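Local coordinates for Non-structural protein 2 (PDB 1UTY), which binds single-stranded RNA through its N-terminal domain, one part of a longer orbivirus phosphoprotein, at the interface of chains A and B. Sequence-based numbering; all coordinates share one arbitrary frame. Chains: chain A/B, Non-structural protein 2.

Contact 1: the interface of chains A and B. Residues chain A 134, 136, 142, 144; chain B 102, 104, 121.
The C-terminal arm of chain A in this orbivirus NS2 RNA-binding domain lies across two strands of chain B, setting A:Phe136, A:Pro142 and A:Leu144 against B:Thr102 and B:Met104 of strand 102-110 and B:Tyr121 of strand 113-123. A:Phe136 enters between B:Thr102, B:Met104 and B:Tyr121, a place that suits phenylalanine because its two flat faces and rim can serve several partners. The methyl CG2 of B:Thr102 sits over one face of its ring, 3.9 Å from the centroid, while CG of B:Met104 meets the ring edge in plane. A:Pro142 CD of the same chain lies toward the rim of the opposite face, so the ring is held from both sides. Threonine is two-sided: with CG2 turned to the phenyl ring, OG1 lies beside the backbone N (chi1 -53°) and donates a hydrogen bond to the side-chain carbonyl OD1 of A:Asn134 at 3.0 Å. The hydroxyl comes in 19° out of the amide plane, and the bond is bent at the oxygen (144°).

Farther along, A:Pro142 lays its compact ring on the broad face of B:Tyr121, with CG above the middle, 3.8 Å from the centroid. A:Phe136 CZ lies 3.8 Å from B:Tyr121 CD2, the two side chains crossing near a right angle. The leucine fork reaches two rim carbons: A:Leu144 CD1 lies 3.7 Å from B:Tyr121 CD1, and its CD2 meets CE1. Leucine CD1 also touches the bent methyl end of B:Met104.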
loop_
_atom_site.group_PDB
_atom_site.type_symbol
_atom_site.label_atom_id
_atom_site.label_comp_id
_atom_site.label_asym_id
_atom_site.label_seq_id
_atom_site.Cartn_x
_atom_site.Cartn_y
_atom_site.Cartn_z
ATOM N N ASN A 134 -7.569 10.246 7.753
ATOM C CA ASN A 134 -6.253 9.691 8.039
ATOM C C ASN A 134 -5.587 10.418 9.195
ATOM O O ASN A 134 -4.575 11.089 9.022
ATOM C CB ASN A 134 -5.345 9.659 6.816
ATOM C CG ASN A 134 -4.082 8.840 7.071
ATOM O OD1 ASN A 134 -4.094 7.885 7.863
ATOM N ND2 ASN A 134 -2.987 9.226 6.431
ATOM N N PHE A 136 -5.641 10.408 13.977
ATOM C CA PHE A 136 -6.114 9.776 15.195
ATOM C C PHE A 136 -6.829 10.753 16.102
ATOM O O PHE A 136 -6.319 11.839 16.367
ATOM C CB PHE A 136 -4.948 9.193 15.989
ATOM C CG PHE A 136 -4.196 8.115 15.277
ATOM C CD1 PHE A 136 -4.823 6.918 14.925
ATOM C CD2 PHE A 136 -2.845 8.281 14.982
ATOM C CE1 PHE A 136 -4.116 5.914 14.267
ATOM C CE2 PHE A 136 -2.134 7.290 14.348
ATOM C CZ PHE A 136 -2.765 6.106 13.977
ATOM N N PRO A 142 -1.756 5.274 19.203
ATOM C CA PRO A 142 -0.903 4.212 19.750
ATOM C C PRO A 142 -0.077 4.727 20.912
ATOM O O PRO A 142 0.295 5.902 20.923
ATOM C CB PRO A 142 0.003 3.843 18.566
ATOM C CG PRO A 142 -0.018 5.044 17.676
ATOM C CD PRO A 142 -1.401 5.610 17.808
ATOM N N LEU A 144 3.304 4.795 22.171
ATOM C CA LEU A 144 4.644 4.561 21.638
ATOM C C LEU A 144 5.732 5.043 22.595
ATOM O O LEU A 144 5.684 6.183 23.063
ATOM C CB LEU A 144 4.795 5.197 20.248
ATOM C CG LEU A 144 3.759 4.823 19.175
ATOM C CD1 LEU A 144 3.992 5.599 17.889
ATOM C CD2 LEU A 144 3.745 3.323 18.892
ATOM N N THR B 102 0.067 7.127 8.843
ATOM C CA THR B 102 -0.771 8.121 9.507
ATOM C C THR B 102 0.126 9.119 10.234
ATOM O O THR B 102 0.816 8.743 11.178
ATOM C CB THR B 102 -1.732 7.444 10.512
ATOM O OG1 THR B 102 -2.461 6.397 9.864
ATOM C CG2 THR B 102 -2.820 8.424 10.989
ATOM N N MET B 104 1.392 11.977 12.783
ATOM C CA MET B 104 1.030 12.281 14.169
ATOM C C MET B 104 1.751 13.521 14.632
ATOM O O MET B 104 2.921 13.731 14.294
ATOM C CB MET B 104 1.423 11.147 15.121
ATOM C CG MET B 104 0.568 9.898 15.044
ATOM S SD MET B 104 1.220 8.551 16.077
ATOM C CE MET B 104 2.860 8.467 15.533
ATOM N N TYR B 121 3.196 7.333 11.592
ATOM C CA TYR B 121 2.888 6.037 12.164
ATOM C C TYR B 121 2.495 5.013 11.091
ATOM O O TYR B 121 1.577 5.243 10.309
ATOM C CB TYR B 121 1.814 6.131 13.256
ATOM C CG TYR B 121 1.612 4.804 13.942
ATOM C CD1 TYR B 121 2.628 4.235 14.724
ATOM C CD2 TYR B 121 0.441 4.071 13.743
ATOM C CE1 TYR B 121 2.456 2.998 15.332
ATOM C CE2 TYR B 121 0.259 2.832 14.335
ATOM C CZ TYR B 121 1.266 2.302 15.126
ATOM O OH TYR B 121 1.078 1.068 15.699
#

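Contact 2: the interface of chains A and B. Residues chain A 102-104, 121; chain B 95, 136, 142, 144.
This largely apolar patch belongs to a two-fold symmetric interface between identical NS2 RNA-binding domains, and it helps to join the two chains of the deposited assembly by packing the C-terminal arm of chain B on strands 102-110 and 113-123 of chain A. B:Phe136 is inserted between A:Thr102, A:Met104 and A:Tyr121, and phenylalanine suits the place because both faces and the rim of its ring find apolar partners. A:Thr102 CG2 lies toward the rim of one face, 3.6 Å from B:Phe136 CE2; the methyl of threonine is small enough to rest there. B:Pro142 CD stands over the centre of the opposite face, 3.7 Å above the plane, so the ring is sandwiched between a partner's methyl and a rigid proline of its own chain. Around the rim, B:Phe136 CD2 meets A:Met104 CG at 3.7 Å, and B:Phe136 CZ reaches A:Tyr121 CD2 at 3.7 Å.

Methionine suits the seam because its flexible, unbranched chain can follow an uneven surface. A:Met104 first passes B:Phe136, then bends about its CG-SD bond (chi3 -59°), carrying CE to 3.5 Å from B:Leu144 CD1. The same leucine methyl rests against A:Tyr121 CD1, while B:Leu144 CD2 lies 3.9 Å from A:Tyr121 CE1, so both arms of the leucine fork are used along one side of the tyrosine ring.

With CG anti to the backbone N (chi1 -175°), A:Tyr121 presents a broad face to B:Pro142. B:Pro142 CG lies above that face but is displaced toward the rim, nearest A:Tyr121 CE2 at 3.9 Å. A:Pro103 and B:Lys95 merely flank the patch.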
loop_
_atom_site.group_PDB
_atom_site.type_symbol
_atom_site.label_atom_id
_atom_site.label_comp_id
_atom_site.label_asym_id
_atom_site.label_seq_id
_atom_site.Cartn_x
_atom_site.Cartn_y
_atom_site.Cartn_z
ATOM N N THR A 102 -0.054 -7.241 -8.950
ATOM C CA THR A 102 0.704 -8.371 -9.470
ATOM C C THR A 102 0.391 -8.450 -10.954
ATOM O O THR A 102 -0.732 -8.730 -11.320
ATOM C CB THR A 102 0.315 -9.690 -8.763
ATOM O OG1 THR A 102 0.390 -9.526 -7.340
ATOM C CG2 THR A 102 1.348 -10.770 -9.058
ATOM N N PRO A 103 1.364 -8.151 -11.804
ATOM C CA PRO A 103 1.151 -8.215 -13.252
ATOM C C PRO A 103 0.799 -9.630 -13.726
ATOM O O PRO A 103 1.228 -10.612 -13.133
ATOM C CB PRO A 103 2.499 -7.759 -13.827
ATOM C CG PRO A 103 3.481 -7.915 -12.721
ATOM C CD PRO A 103 2.723 -7.699 -11.454
ATOM N N MET A 104 0.002 -9.723 -14.779
ATOM C CA MET A 104 -0.402 -11.010 -15.330
ATOM C C MET A 104 -0.217 -10.963 -16.819
ATOM O O MET A 104 -0.622 -9.996 -17.463
ATOM C CB MET A 104 -1.883 -11.295 -15.052
ATOM C CG MET A 104 -2.233 -11.475 -13.593
ATOM S SD MET A 104 -3.919 -12.032 -13.365
ATOM C CE MET A 104 -4.860 -10.694 -14.175
ATOM N N TYR A 121 -3.214 -7.328 -11.716
ATOM C CA TYR A 121 -4.159 -7.911 -10.765
ATOM C C TYR A 121 -3.993 -7.349 -9.351
ATOM O O TYR A 121 -2.889 -7.358 -8.790
ATOM C CB TYR A 121 -4.069 -9.443 -10.735
ATOM C CG TYR A 121 -5.123 -10.055 -9.835
ATOM C CD1 TYR A 121 -6.485 -9.990 -10.171
ATOM C CD2 TYR A 121 -4.776 -10.644 -8.629
ATOM C CE1 TYR A 121 -7.459 -10.522 -9.333
ATOM C CE2 TYR A 121 -5.743 -11.180 -7.786
ATOM C CZ TYR A 121 -7.077 -11.121 -8.143
ATOM O OH TYR A 121 -8.031 -11.652 -7.297
ATOM N N LYS B 95 6.850 -9.224 -3.449
ATOM C CA LYS B 95 5.569 -8.757 -2.912
ATOM C C LYS B 95 5.833 -8.056 -1.589
ATOM O O LYS B 95 6.730 -8.444 -0.860
ATOM C CB LYS B 95 4.623 -9.923 -2.642
ATOM C CG LYS B 95 3.928 -10.500 -3.839
ATOM C CD LYS B 95 3.352 -11.884 -3.492
ATOM C CE LYS B 95 2.326 -12.384 -4.509
ATOM N NZ LYS B 95 2.178 -13.882 -4.414
ATOM N N PHE B 136 2.685 -14.764 -10.659
ATOM C CA PHE B 136 1.834 -15.922 -10.450
ATOM C C PHE B 136 2.425 -17.173 -11.075
ATOM O O PHE B 136 2.655 -17.216 -12.283
ATOM C CB PHE B 136 0.433 -15.664 -11.000
ATOM C CG PHE B 136 -0.361 -14.673 -10.195
ATOM C CD1 PHE B 136 -0.615 -14.896 -8.840
ATOM C CD2 PHE B 136 -0.857 -13.519 -10.792
ATOM C CE1 PHE B 136 -1.340 -13.984 -8.092
ATOM C CE2 PHE B 136 -1.596 -12.603 -10.061
ATOM C CZ PHE B 136 -1.839 -12.830 -8.704
ATOM N N PRO B 142 -5.045 -16.517 -10.916
ATOM C CA PRO B 142 -6.464 -16.281 -10.626
ATOM C C PRO B 142 -7.306 -16.442 -11.875
ATOM O O PRO B 142 -6.867 -16.077 -12.969
ATOM C CB PRO B 142 -6.505 -14.818 -10.162
ATOM C CG PRO B 142 -5.096 -14.434 -9.916
ATOM C CD PRO B 142 -4.248 -15.283 -10.809
ATOM N N LEU B 144 -10.257 -15.298 -14.031
ATOM C CA LEU B 144 -10.965 -14.048 -14.198
ATOM C C LEU B 144 -11.767 -14.088 -15.476
ATOM O O LEU B 144 -11.251 -14.479 -16.528
ATOM C CB LEU B 144 -9.987 -12.862 -14.181
ATOM C CG LEU B 144 -9.141 -12.677 -12.918
ATOM C CD1 LEU B 144 -8.068 -11.634 -13.134
ATOM C CD2 LEU B 144 -10.006 -12.308 -11.725
#

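Contact 1 and contact 2 are two-fold related parts of one interface, close but not identical, and the centres of their C-alpha atoms lie about 32 Å apart. In each, residues 136, 142 and 144 of one chain meet residues 102, 104 and 121 of the other; the proline CG sits over the middle of the tyrosine ring in contact 1 but toward its rim in contact 2. Each chain thus gives its C-terminal arm at one contact and receives its partner's at the other. In the deposited assembly this exchange joins the domains at two separated points, which should restrict their relative rotation. The structure alone does not show how this bears on RNA binding.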